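Local coordinates for protein coclaurine N-methyltransferase (Coptis japonica, PDB 6GKV) that catalyses the N-methylation of coclaurine in alkaloid biosynthesis, with S-adenosyl-L-methionine as probable methyl donor, at residues 57-65 with 202-212; 67-77 with 153-161. One frame throughout, in Å; residues are numbered along the deposited sequence.

Contact 1. Residues 57-65 with 202-212; sequences SLRQMKIAT and HMKNYELLLRK. With SAH (S-adenosyl-L-homocysteine), chain C.
The N-cap of helix 206-215 is the heart of this contact, where Asn205 ties the helix start to the loop that leaves helix 44-58. Asn205 CG stands anti to the backbone N (chi1 -172°), which turns the amide to the loop. Its ND2 donates almost straight to Met61 O at 3.0 Å, with the oxygen in the amide plane. Its OD1 accepts from Leu208 N at 2.9 Å and caps the helix. Two backbone bonds continue the seam, Asn205 N to Lys62 O at 3.0 Å and Lys204 N to Ile63 O at 2.6 Å. Replacing Asn205 by a leucine removes both amide atoms and would probably leave Met61 O without this donor and Leu208 N without its side-chain cap.

Ile63 packs beside the first helical turn. Its CG1 meets Leu208 CB at 3.7 Å, while CG2 lies against Leu209 CD1 at 3.8 Å. At the other end a salt bridge joins Arg59 NH1 to Glu207 OE1 at 2.7 Å, from above the carboxylate plane. The guanidinium and carboxylate planes are 50° apart. Arg211 NH2 makes a second salt bridge to OE2, and Asp269 is a further partner of Arg59. Toward SAH, Met203 SD touches Ala64 CB, and Met203 CE approaches the adenine N6 at 3.7 Å. This is an asparagine-capped helix start, joined to the edge of the SAH pocket.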
loop_
_atom_site.group_PDB
_atom_site.type_symbol
_atom_site.label_atom_id
_atom_site.label_comp_id
_atom_site.label_asym_id
_atom_site.label_seq_id
_atom_site.Cartn_x
_atom_site.Cartn_y
_atom_site.Cartn_z
ATOM N N SER A 57 -10.955 8.242 9.334
ATOM C CA SER A 57 -11.756 9.439 9.560
ATOM C C SER A 57 -12.680 9.687 8.372
ATOM O O SER A 57 -13.810 10.144 8.547
ATOM C CB SER A 57 -10.861 10.663 9.835
ATOM O OG SER A 57 -9.952 10.913 8.778
ATOM N N LEU A 58 -12.208 9.376 7.165
ATOM C CA LEU A 58 -13.035 9.530 5.973
ATOM C C LEU A 58 -14.284 8.645 6.021
ATOM O O LEU A 58 -15.363 9.068 5.558
ATOM C CB LEU A 58 -12.218 9.232 4.715
ATOM C CG LEU A 58 -11.111 10.275 4.462
ATOM C CD1 LEU A 58 -10.220 9.853 3.323
ATOM C CD2 LEU A 58 -11.685 11.651 4.177
ATOM N N ARG A 59 -14.155 7.445 6.598
ATOM C CA ARG A 59 -15.272 6.493 6.667
ATOM C C ARG A 59 -16.456 6.986 7.519
ATOM O O ARG A 59 -17.560 6.438 7.443
ATOM C CB ARG A 59 -14.795 5.129 7.197
ATOM C CG ARG A 59 -13.975 4.313 6.197
ATOM C CD ARG A 59 -13.480 2.985 6.792
ATOM N NE ARG A 59 -12.425 2.357 5.996
ATOM C CZ ARG A 59 -12.599 1.331 5.164
ATOM N NH1 ARG A 59 -13.796 0.795 4.985
ATOM N NH2 ARG A 59 -11.565 0.836 4.502
ATOM N N GLN A 60 -16.235 8.018 8.320
ATOM C CA GLN A 60 -17.339 8.645 9.053
ATOM C C GLN A 60 -17.963 9.858 8.365
ATOM O O GLN A 60 -18.998 10.348 8.788
ATOM C CB GLN A 60 -16.871 9.048 10.443
ATOM C CG GLN A 60 -16.666 7.861 11.336
ATOM C CD GLN A 60 -15.949 8.217 12.604
ATOM O OE1 GLN A 60 -15.153 9.161 12.650
ATOM N NE2 GLN A 60 -16.263 7.495 13.662
ATOM N N MET A 61 -17.334 10.350 7.309
ATOM C CA MET A 61 -17.849 11.526 6.616
ATOM C C MET A 61 -19.004 11.124 5.701
ATOM O O MET A 61 -19.463 9.986 5.755
ATOM C CB MET A 61 -16.727 12.205 5.828
ATOM C CG MET A 61 -15.671 12.834 6.723
ATOM S SD MET A 61 -14.336 13.674 5.835
ATOM C CE MET A 61 -13.245 14.086 7.198
ATOM N N LYS A 62 -19.490 12.052 4.882
ATOM C CA LYS A 62 -20.403 11.692 3.803
ATOM C C LYS A 62 -19.577 11.528 2.543
ATOM O O LYS A 62 -18.381 11.770 2.570
ATOM C CB LYS A 62 -21.498 12.746 3.614
ATOM C CG LYS A 62 -22.886 12.263 4.031
ATOM C CD LYS A 62 -23.269 10.949 3.311
ATOM C CE LYS A 62 -23.380 11.132 1.794
ATOM N NZ LYS A 62 -23.624 9.851 1.074
ATOM N N ILE A 63 -20.201 11.115 1.444
ATOM C CA ILE A 63 -19.460 10.867 0.207
ATOM C C ILE A 63 -18.699 12.105 -0.284
ATOM O O ILE A 63 -17.539 12.018 -0.692
ATOM C CB ILE A 63 -20.393 10.370 -0.910
ATOM C CG1 ILE A 63 -20.850 8.935 -0.608
ATOM C CG2 ILE A 63 -19.678 10.440 -2.263
ATOM C CD1 ILE A 63 -21.834 8.338 -1.631
ATOM N N ALA A 64 -19.349 13.261 -0.227
ATOM C CA ALA A 64 -18.713 14.512 -0.641
ATOM C C ALA A 64 -19.214 15.686 0.170
ATOM O O ALA A 64 -20.354 15.686 0.647
ATOM C CB ALA A 64 -18.947 14.775 -2.113
ATOM N N THR A 65 -18.345 16.677 0.332
ATOM C CA THR A 65 -18.737 17.964 0.897
ATOM C C THR A 65 -18.483 19.061 -0.134
ATOM O O THR A 65 -17.765 18.841 -1.123
ATOM C CB THR A 65 -17.978 18.287 2.204
ATOM O OG1 THR A 65 -16.586 18.490 1.925
ATOM C CG2 THR A 65 -18.137 17.155 3.205
ATOM N N HIS A 202 -12.130 14.946 -5.009
ATOM C CA HIS A 202 -13.204 15.852 -4.581
ATOM C C HIS A 202 -14.170 15.198 -3.607
ATOM O O HIS A 202 -15.061 15.844 -3.059
ATOM C CB HIS A 202 -13.981 16.327 -5.798
ATOM C CG HIS A 202 -13.157 17.107 -6.771
ATOM N ND1 HIS A 202 -12.461 18.242 -6.412
ATOM C CD2 HIS A 202 -12.935 16.930 -8.096
ATOM C CE1 HIS A 202 -11.839 18.728 -7.472
ATOM N NE2 HIS A 202 -12.113 17.951 -8.506
ATOM N N MET A 203 -14.005 13.892 -3.426
ATOM C CA MET A 203 -14.884 13.123 -2.559
ATOM C C MET A 203 -14.254 12.988 -1.197
ATOM O O MET A 203 -13.141 13.446 -0.993
ATOM C CB MET A 203 -15.170 11.748 -3.157
ATOM C CG MET A 203 -15.611 11.796 -4.601
ATOM S SD MET A 203 -17.208 12.612 -4.821
ATOM C CE MET A 203 -16.816 13.801 -6.105
ATOM N N LYS A 204 -14.972 12.351 -0.276
ATOM C CA LYS A 204 -14.494 12.161 1.080
ATOM C C LYS A 204 -14.617 10.698 1.479
ATOM O O LYS A 204 -13.630 9.962 1.479
ATOM C CB LYS A 204 -15.273 13.040 2.059
ATOM C CG LYS A 204 -15.159 14.529 1.787
ATOM C CD LYS A 204 -13.703 14.984 1.815
ATOM C CE LYS A 204 -13.578 16.504 1.632
ATOM N NZ LYS A 204 -12.188 16.870 1.245
ATOM N N ASN A 205 -15.835 10.281 1.816
ATOM C CA ASN A 205 -16.075 8.914 2.261
ATOM C C ASN A 205 -16.033 7.900 1.109
ATOM O O ASN A 205 -17.059 7.601 0.484
ATOM C CB ASN A 205 -17.410 8.805 2.996
ATOM C CG ASN A 205 -17.606 7.450 3.652
ATOM O OD1 ASN A 205 -17.108 6.432 3.169
ATOM N ND2 ASN A 205 -18.331 7.428 4.763
ATOM N N TYR A 206 -14.842 7.334 0.898
ATOM C CA TYR A 206 -14.558 6.442 -0.220
ATOM C C TYR A 206 -15.200 5.072 -0.069
ATOM O O TYR A 206 -15.540 4.412 -1.053
ATOM C CB TYR A 206 -13.054 6.277 -0.365
ATOM C CG TYR A 206 -12.302 7.519 -0.780
ATOM C CD1 TYR A 206 -12.690 8.254 -1.887
ATOM C CD2 TYR A 206 -11.192 7.944 -0.066
ATOM C CE1 TYR A 206 -11.994 9.379 -2.268
ATOM C CE2 TYR A 206 -10.487 9.067 -0.441
ATOM C CZ TYR A 206 -10.892 9.786 -1.538
ATOM O OH TYR A 206 -10.176 10.909 -1.922
ATOM N N GLU A 207 -15.362 4.631 1.166
ATOM C CA GLU A 207 -16.061 3.368 1.404
ATOM C C GLU A 207 -17.515 3.459 0.887
ATOM O O GLU A 207 -18.001 2.526 0.240
ATOM C CB GLU A 207 -16.023 2.999 2.900
ATOM C CG GLU A 207 -16.854 1.774 3.281
ATOM C CD GLU A 207 -17.064 1.640 4.787
ATOM O OE1 GLU A 207 -16.158 2.005 5.559
ATOM O OE2 GLU A 207 -18.148 1.185 5.206
ATOM N N LEU A 208 -18.196 4.580 1.150
ATOM C CA LEU A 208 -19.587 4.747 0.682
ATOM C C LEU A 208 -19.637 4.941 -0.832
ATOM O O LEU A 208 -20.438 4.318 -1.508
ATOM C CB LEU A 208 -20.287 5.916 1.382
ATOM C CG LEU A 208 -20.709 5.674 2.836
ATOM C CD1 LEU A 208 -21.406 6.898 3.413
ATOM C CD2 LEU A 208 -21.606 4.453 2.967
ATOM N N LEU A 209 -18.756 5.774 -1.363
ATOM C CA LEU A 209 -18.672 5.978 -2.810
ATOM C C LEU A 209 -18.369 4.683 -3.593
ATOM O O LEU A 209 -19.023 4.399 -4.603
ATOM C CB LEU A 209 -17.600 7.030 -3.126
ATOM C CG LEU A 209 -17.570 7.421 -4.597
ATOM C CD1 LEU A 209 -18.951 7.916 -5.001
ATOM C CD2 LEU A 209 -16.543 8.479 -4.841
ATOM N N LEU A 210 -17.373 3.913 -3.141
ATOM C CA LEU A 210 -17.026 2.656 -3.806
ATOM C C LEU A 210 -18.094 1.566 -3.607
ATOM O O LEU A 210 -18.298 0.722 -4.496
ATOM C CB LEU A 210 -15.651 2.157 -3.331
ATOM C CG LEU A 210 -14.497 2.937 -3.994
ATOM C CD1 LEU A 210 -13.155 2.621 -3.370
ATOM C CD2 LEU A 210 -14.437 2.719 -5.514
ATOM N N ARG A 211 -18.791 1.577 -2.468
ATOM C CA ARG A 211 -19.924 0.675 -2.313
ATOM C C ARG A 211 -20.946 0.960 -3.420
ATOM O O ARG A 211 -21.432 0.037 -4.088
ATOM C CB ARG A 211 -20.574 0.806 -0.925
ATOM C CG ARG A 211 -21.659 -0.269 -0.617
ATOM C CD ARG A 211 -22.132 -0.212 0.844
ATOM N NE ARG A 211 -21.010 -0.068 1.774
ATOM C CZ ARG A 211 -20.209 -1.064 2.163
ATOM N NH1 ARG A 211 -20.403 -2.299 1.714
ATOM N NH2 ARG A 211 -19.209 -0.832 3.006
ATOM N N LYS A 212 -21.252 2.239 -3.626
ATOM C CA LYS A 212 -22.228 2.638 -4.637
ATOM C C LYS A 212 -21.779 2.226 -6.047
ATOM O O LYS A 212 -22.521 1.579 -6.779
ATOM C CB LYS A 212 -22.479 4.157 -4.573
ATOM C CG LYS A 212 -23.410 4.682 -5.651
ATOM C CD LYS A 212 -23.611 6.187 -5.557
ATOM C CE LYS A 212 -24.560 6.566 -4.435
ATOM N NZ LYS A 212 -24.524 8.019 -4.179
HETATM N N SAH C . -12.639 13.278 -15.936
HETATM C CA SAH C . -12.479 14.504 -16.705
HETATM C CB SAH C . -12.398 15.716 -15.788
HETATM C CG SAH C . -11.726 15.487 -14.437
HETATM S SD SAH C . -11.910 16.937 -13.362
HETATM C C SAH C . -11.241 14.459 -17.587
HETATM O O SAH C . -10.388 13.602 -17.350
HETATM O OXT SAH C . -11.073 15.260 -18.522
HETATM C "C5'" SAH C . -13.185 16.161 -12.331
HETATM C "C4'" SAH C . -14.515 15.903 -13.047
HETATM O "O4'" SAH C . -15.460 15.341 -12.150
HETATM C "C3'" SAH C . -15.145 17.176 -13.597
HETATM O "O3'" SAH C . -15.772 16.878 -14.819
HETATM C "C2'" SAH C . -16.234 17.537 -12.617
HETATM O "O2'" SAH C . -17.284 18.160 -13.315
HETATM C "C1'" SAH C . -16.616 16.166 -12.064
HETATM N N9 SAH C . -17.141 16.215 -10.680
HETATM C C8 SAH C . -16.574 16.800 -9.567
HETATM N N7 SAH C . -17.403 16.603 -8.509
HETATM C C5 SAH C . -18.493 15.902 -8.931
HETATM C C6 SAH C . -19.644 15.439 -8.283
HETATM N N6 SAH C . -19.840 15.659 -6.981
HETATM N N1 SAH C . -20.595 14.745 -9.009
HETATM C C2 SAH C . -20.409 14.519 -10.362
HETATM N N3 SAH C . -19.272 14.977 -10.995
HETATM C C4 SAH C . -18.334 15.658 -10.291
#

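Contact 2. Residues 67-77 with 153-161; sequences VETLDSQLYEI and VTNSVSQKE. With SAH (S-adenosyl-L-homocysteine), chain C.
This is a polar contact in the wall of the SAH pocket, between the segment around the short helix 70-73 and the turn from strand 149-154 into helix 157-168. Ser156 OG donates to Tyr75 O at 2.7 Å, nearly along the C=O axis. With OG anti to the backbone N (chi1 164°), the hydroxyl also takes a weak capping bond from Gln159 N. Ser156 is thus the N-cap of helix 157-168 and a link to 67-77. The bent side chain of Glu76 brings its carboxylate to the N-terminal end of helix 157-168, with OE2 2.9 Å from Val157 N and OE1 3.0 Å from Ser158 CB. Ser158 OG gives a weak bond to Ile77 O.

The same segments hold the ligand. The Tyr75 ring has SAH C2' over the centre of one face, 3.6 Å above its plane, and Leu74 CG over the other. Tyr75 OH comes within 3.4 Å of SAH SD; its probable hydrogen-bond partner is His202 NE2. Gln159 extends beyond CG to the ribose, where OE1 accepts from O3' and O2', though its place is less sure, and NE2 gives O3' a weak bond. Val67 CG1 approaches SAH N6 at 3.5 Å. The Glu76 carboxylate is probably stabilised as an anion by the dipole of helix 157-168, and the polar links probably help keep Tyr75 and Gln159 placed at the ribose.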
loop_
_atom_site.group_PDB
_atom_site.type_symbol
_atom_site.label_atom_id
_atom_site.label_comp_id
_atom_site.label_asym_id
_atom_site.label_seq_id
_atom_site.Cartn_x
_atom_site.Cartn_y
_atom_site.Cartn_z
ATOM N N VAL A 67 -20.267 20.326 -2.514
ATOM C CA VAL A 67 -20.483 19.734 -3.842
ATOM C C VAL A 67 -20.877 20.734 -4.931
ATOM O O VAL A 67 -20.305 20.731 -6.020
ATOM C CB VAL A 67 -21.568 18.648 -3.784
ATOM C CG1 VAL A 67 -21.690 17.937 -5.129
ATOM C CG2 VAL A 67 -21.273 17.673 -2.658
ATOM N N GLU A 68 -21.864 21.574 -4.645
ATOM C CA GLU A 68 -22.354 22.511 -5.656
ATOM C C GLU A 68 -21.573 23.833 -5.641
ATOM O O GLU A 68 -21.555 24.538 -6.654
ATOM C CB GLU A 68 -23.860 22.778 -5.496
ATOM C CG GLU A 68 -24.738 21.704 -6.162
ATOM C CD GLU A 68 -24.620 21.680 -7.688
ATOM O OE1 GLU A 68 -24.090 22.653 -8.275
ATOM O OE2 GLU A 68 -25.027 20.666 -8.295
ATOM N N THR A 69 -20.924 24.165 -4.522
ATOM C CA THR A 69 -19.960 25.273 -4.503
ATOM C C THR A 69 -18.584 24.839 -5.077
ATOM O O THR A 69 -17.689 25.678 -5.245
ATOM C CB THR A 69 -19.771 25.865 -3.078
ATOM O OG1 THR A 69 -19.625 24.815 -2.116
ATOM C CG2 THR A 69 -20.954 26.766 -2.667
ATOM N N LEU A 70 -18.420 23.539 -5.361
ATOM C CA LEU A 70 -17.288 23.051 -6.153
ATOM C C LEU A 70 -17.621 23.140 -7.643
ATOM O O LEU A 70 -16.763 23.500 -8.452
ATOM C CB LEU A 70 -16.910 21.606 -5.776
ATOM C CG LEU A 70 -15.935 20.789 -6.647
ATOM C CD1 LEU A 70 -14.639 21.549 -6.937
ATOM C CD2 LEU A 70 -15.645 19.431 -6.002
ATOM N N ASP A 71 -18.863 22.810 -7.998
ATOM C CA ASP A 71 -19.316 22.920 -9.385
ATOM C C ASP A 71 -19.456 24.382 -9.831
ATOM O O ASP A 71 -19.565 24.659 -11.020
ATOM C CB ASP A 71 -20.647 22.188 -9.585
ATOM C CG ASP A 71 -21.098 22.178 -11.045
ATOM O OD1 ASP A 71 -20.461 21.475 -11.855
ATOM O OD2 ASP A 71 -22.080 22.873 -11.386
ATOM N N SER A 72 -19.439 25.316 -8.885
ATOM C CA SER A 72 -19.609 26.730 -9.225
ATOM C C SER A 72 -18.289 27.464 -9.442
ATOM O O SER A 72 -18.147 28.192 -10.430
ATOM C CB SER A 72 -20.420 27.456 -8.144
ATOM O OG SER A 72 -21.800 27.486 -8.459
ATOM N N GLN A 73 -17.341 27.300 -8.519
ATOM C CA GLN A 73 -16.061 27.997 -8.627
ATOM C C GLN A 73 -15.227 27.386 -9.745
ATOM O O GLN A 73 -14.466 28.072 -10.432
ATOM C CB GLN A 73 -15.291 27.959 -7.299
ATOM C CG GLN A 73 -15.880 28.858 -6.216
ATOM C CD GLN A 73 -14.937 29.085 -5.043
ATOM O OE1 GLN A 73 -13.812 29.571 -5.207
ATOM N NE2 GLN A 73 -15.392 28.725 -3.852
ATOM N N LEU A 74 -15.412 26.084 -9.921
ATOM C CA LEU A 74 -14.650 25.274 -10.857
ATOM C C LEU A 74 -15.655 24.433 -11.644
ATOM O O LEU A 74 -16.813 24.356 -11.240
ATOM C CB LEU A 74 -13.655 24.405 -10.086
ATOM C CG LEU A 74 -12.427 23.794 -10.747
ATOM C CD1 LEU A 74 -11.605 24.850 -11.480
ATOM C CD2 LEU A 74 -11.614 23.134 -9.651
ATOM N N TYR A 75 -15.246 23.846 -12.769
ATOM C CA TYR A 75 -16.081 22.868 -13.503
ATOM C C TYR A 75 -17.364 23.408 -14.190
ATOM O O TYR A 75 -18.103 22.636 -14.815
ATOM C CB TYR A 75 -16.456 21.713 -12.555
ATOM C CG TYR A 75 -15.243 20.979 -12.035
ATOM C CD1 TYR A 75 -14.159 20.733 -12.874
ATOM C CD2 TYR A 75 -15.159 20.570 -10.709
ATOM C CE1 TYR A 75 -13.043 20.082 -12.425
ATOM C CE2 TYR A 75 -14.033 19.918 -10.246
ATOM C CZ TYR A 75 -12.974 19.674 -11.117
ATOM O OH TYR A 75 -11.834 19.018 -10.693
ATOM N N GLU A 76 -17.630 24.712 -14.071
ATOM C CA GLU A 76 -18.622 25.384 -14.920
ATOM C C GLU A 76 -17.901 26.407 -15.792
ATOM O O GLU A 76 -18.277 27.578 -15.848
ATOM C CB GLU A 76 -19.720 26.077 -14.098
ATOM C CG GLU A 76 -20.916 25.203 -13.714
ATOM C CD GLU A 76 -21.613 24.561 -14.898
ATOM O OE1 GLU A 76 -21.576 25.112 -16.017
ATOM O OE2 GLU A 76 -22.212 23.493 -14.698
ATOM N N ILE A 77 -16.851 25.955 -16.462
ATOM C CA ILE A 77 -15.993 26.835 -17.233
ATOM C C ILE A 77 -16.459 26.913 -18.677
ATOM O O ILE A 77 -16.738 25.882 -19.284
ATOM C CB ILE A 77 -14.529 26.352 -17.200
ATOM C CG1 ILE A 77 -14.122 25.958 -15.766
ATOM C CG2 ILE A 77 -13.611 27.407 -17.835
ATOM C CD1 ILE A 77 -14.335 27.076 -14.713
ATOM N N VAL A 153 -21.259 10.717 -17.058
ATOM C CA VAL A 153 -22.019 11.308 -15.955
ATOM C C VAL A 153 -21.379 12.568 -15.376
ATOM O O VAL A 153 -20.234 12.545 -14.942
ATOM C CB VAL A 153 -22.218 10.314 -14.808
ATOM C CG1 VAL A 153 -23.085 10.945 -13.737
ATOM C CG2 VAL A 153 -22.859 9.053 -15.319
ATOM N N THR A 154 -22.147 13.654 -15.351
ATOM C CA THR A 154 -21.665 14.952 -14.888
ATOM C C THR A 154 -22.710 15.676 -14.057
ATOM O O THR A 154 -23.886 15.478 -14.270
ATOM C CB THR A 154 -21.309 15.860 -16.057
ATOM O OG1 THR A 154 -20.544 15.128 -17.016
ATOM C CG2 THR A 154 -20.487 16.991 -15.566
ATOM N N ASN A 155 -22.286 16.523 -13.122
ATOM C CA ASN A 155 -23.212 17.425 -12.441
ATOM C C ASN A 155 -23.073 18.853 -12.970
ATOM O O ASN A 155 -23.519 19.816 -12.337
ATOM C CB ASN A 155 -22.981 17.392 -10.931
ATOM C CG ASN A 155 -21.612 17.916 -10.534
ATOM O OD1 ASN A 155 -20.687 17.976 -11.352
ATOM N ND2 ASN A 155 -21.470 18.283 -9.265
ATOM N N SER A 156 -22.460 18.969 -14.143
ATOM C CA SER A 156 -22.098 20.257 -14.733
ATOM C C SER A 156 -22.857 20.500 -16.037
ATOM O O SER A 156 -22.589 19.864 -17.055
ATOM C CB SER A 156 -20.576 20.315 -14.960
ATOM O OG SER A 156 -20.195 21.351 -15.837
ATOM N N VAL A 157 -23.819 21.421 -15.991
ATOM C CA VAL A 157 -24.666 21.726 -17.144
ATOM C C VAL A 157 -23.859 22.138 -18.366
ATOM O O VAL A 157 -24.315 21.984 -19.495
ATOM C CB VAL A 157 -25.668 22.844 -16.823
ATOM C CG1 VAL A 157 -26.624 22.404 -15.726
ATOM C CG2 VAL A 157 -24.928 24.113 -16.422
ATOM N N SER A 158 -22.657 22.651 -18.133
ATOM C CA SER A 158 -21.769 23.055 -19.210
ATOM C C SER A 158 -21.071 21.851 -19.861
ATOM O O SER A 158 -20.721 21.896 -21.038
ATOM C CB SER A 158 -20.746 24.054 -18.674
ATOM O OG SER A 158 -19.589 24.105 -19.477
ATOM N N GLN A 159 -20.878 20.776 -19.100
ATOM C CA GLN A 159 -20.186 19.590 -19.614
ATOM C C GLN A 159 -21.147 18.650 -20.364
ATOM O O GLN A 159 -20.774 18.055 -21.379
ATOM C CB GLN A 159 -19.458 18.867 -18.465
ATOM C CG GLN A 159 -18.293 19.684 -17.901
ATOM C CD GLN A 159 -17.536 18.991 -16.771
ATOM O OE1 GLN A 159 -17.855 17.870 -16.390
ATOM N NE2 GLN A 159 -16.514 19.665 -16.239
ATOM N N LYS A 160 -22.382 18.537 -19.891
ATOM C CA LYS A 160 -23.419 17.852 -20.655
ATOM C C LYS A 160 -23.682 18.567 -21.978
ATOM O O LYS A 160 -23.982 17.923 -23.001
ATOM C CB LYS A 160 -24.711 17.770 -19.840
ATOM C CG LYS A 160 -25.805 16.905 -20.451
ATOM C CD LYS A 160 -27.129 17.137 -19.736
ATOM C CE LYS A 160 -28.147 16.050 -20.035
ATOM N NZ LYS A 160 -28.365 15.880 -21.491
ATOM N N GLU A 161 -23.572 19.900 -21.950
ATOM C CA GLU A 161 -23.634 20.756 -23.154
ATOM C C GLU A 161 -22.773 20.226 -24.283
ATOM O O GLU A 161 -23.252 19.739 -25.304
ATOM C CB GLU A 161 -23.133 22.171 -22.829
ATOM C CG GLU A 161 -24.140 23.211 -22.304
ATOM C CD GLU A 161 -25.525 23.081 -22.909
ATOM O OE1 GLU A 161 -25.645 22.865 -24.140
ATOM O OE2 GLU A 161 -26.510 23.228 -22.154
HETATM N N SAH C . -12.639 13.278 -15.936
HETATM C CA SAH C . -12.479 14.504 -16.705
HETATM C CB SAH C . -12.398 15.716 -15.788
HETATM C CG SAH C . -11.726 15.487 -14.437
HETATM S SD SAH C . -11.910 16.937 -13.362
HETATM C C SAH C . -11.241 14.459 -17.587
HETATM O O SAH C . -10.388 13.602 -17.350
HETATM O OXT SAH C . -11.073 15.260 -18.522
HETATM C "C5'" SAH C . -13.185 16.161 -12.331
HETATM C "C4'" SAH C . -14.515 15.903 -13.047
HETATM O "O4'" SAH C . -15.460 15.341 -12.150
HETATM C "C3'" SAH C . -15.145 17.176 -13.597
HETATM O "O3'" SAH C . -15.772 16.878 -14.819
HETATM C "C2'" SAH C . -16.234 17.537 -12.617
HETATM O "O2'" SAH C . -17.284 18.160 -13.315
HETATM C "C1'" SAH C . -16.616 16.166 -12.064
HETATM N N9 SAH C . -17.141 16.215 -10.680
HETATM C C8 SAH C . -16.574 16.800 -9.567
HETATM N N7 SAH C . -17.403 16.603 -8.509
HETATM C C5 SAH C . -18.493 15.902 -8.931
HETATM C C6 SAH C . -19.644 15.439 -8.283
HETATM N N6 SAH C . -19.840 15.659 -6.981
HETATM N N1 SAH C . -20.595 14.745 -9.009
HETATM C C2 SAH C . -20.409 14.519 -10.362
HETATM N N3 SAH C . -19.272 14.977 -10.995
HETATM C C4 SAH C . -18.334 15.658 -10.291
#

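Overall arrangement
Contact 2 is nested within the chain loop that contact 1 closes, and their centres are about 20 Å apart. The first segments follow closely in sequence, so the chain runs from the loop bonded to the cap of helix 206-215, past the adenine at Val67, to the ribose at Tyr75. The contacts meet at His202 and Tyr75, with rings at about 85°. His202 NE2 to Tyr75 OH is a probable hydrogen bond, modelled very short at 2.4 Å, so the value is doubtful. The His202 ring packs on Leu70, ND1 to CD2 3.4 Å, while ND1 bonds to Thr255 O. His202 and Tyr75 touch both SAH and N-methylheliamine, joining the two sites in this Rossmann-like methyltransferase.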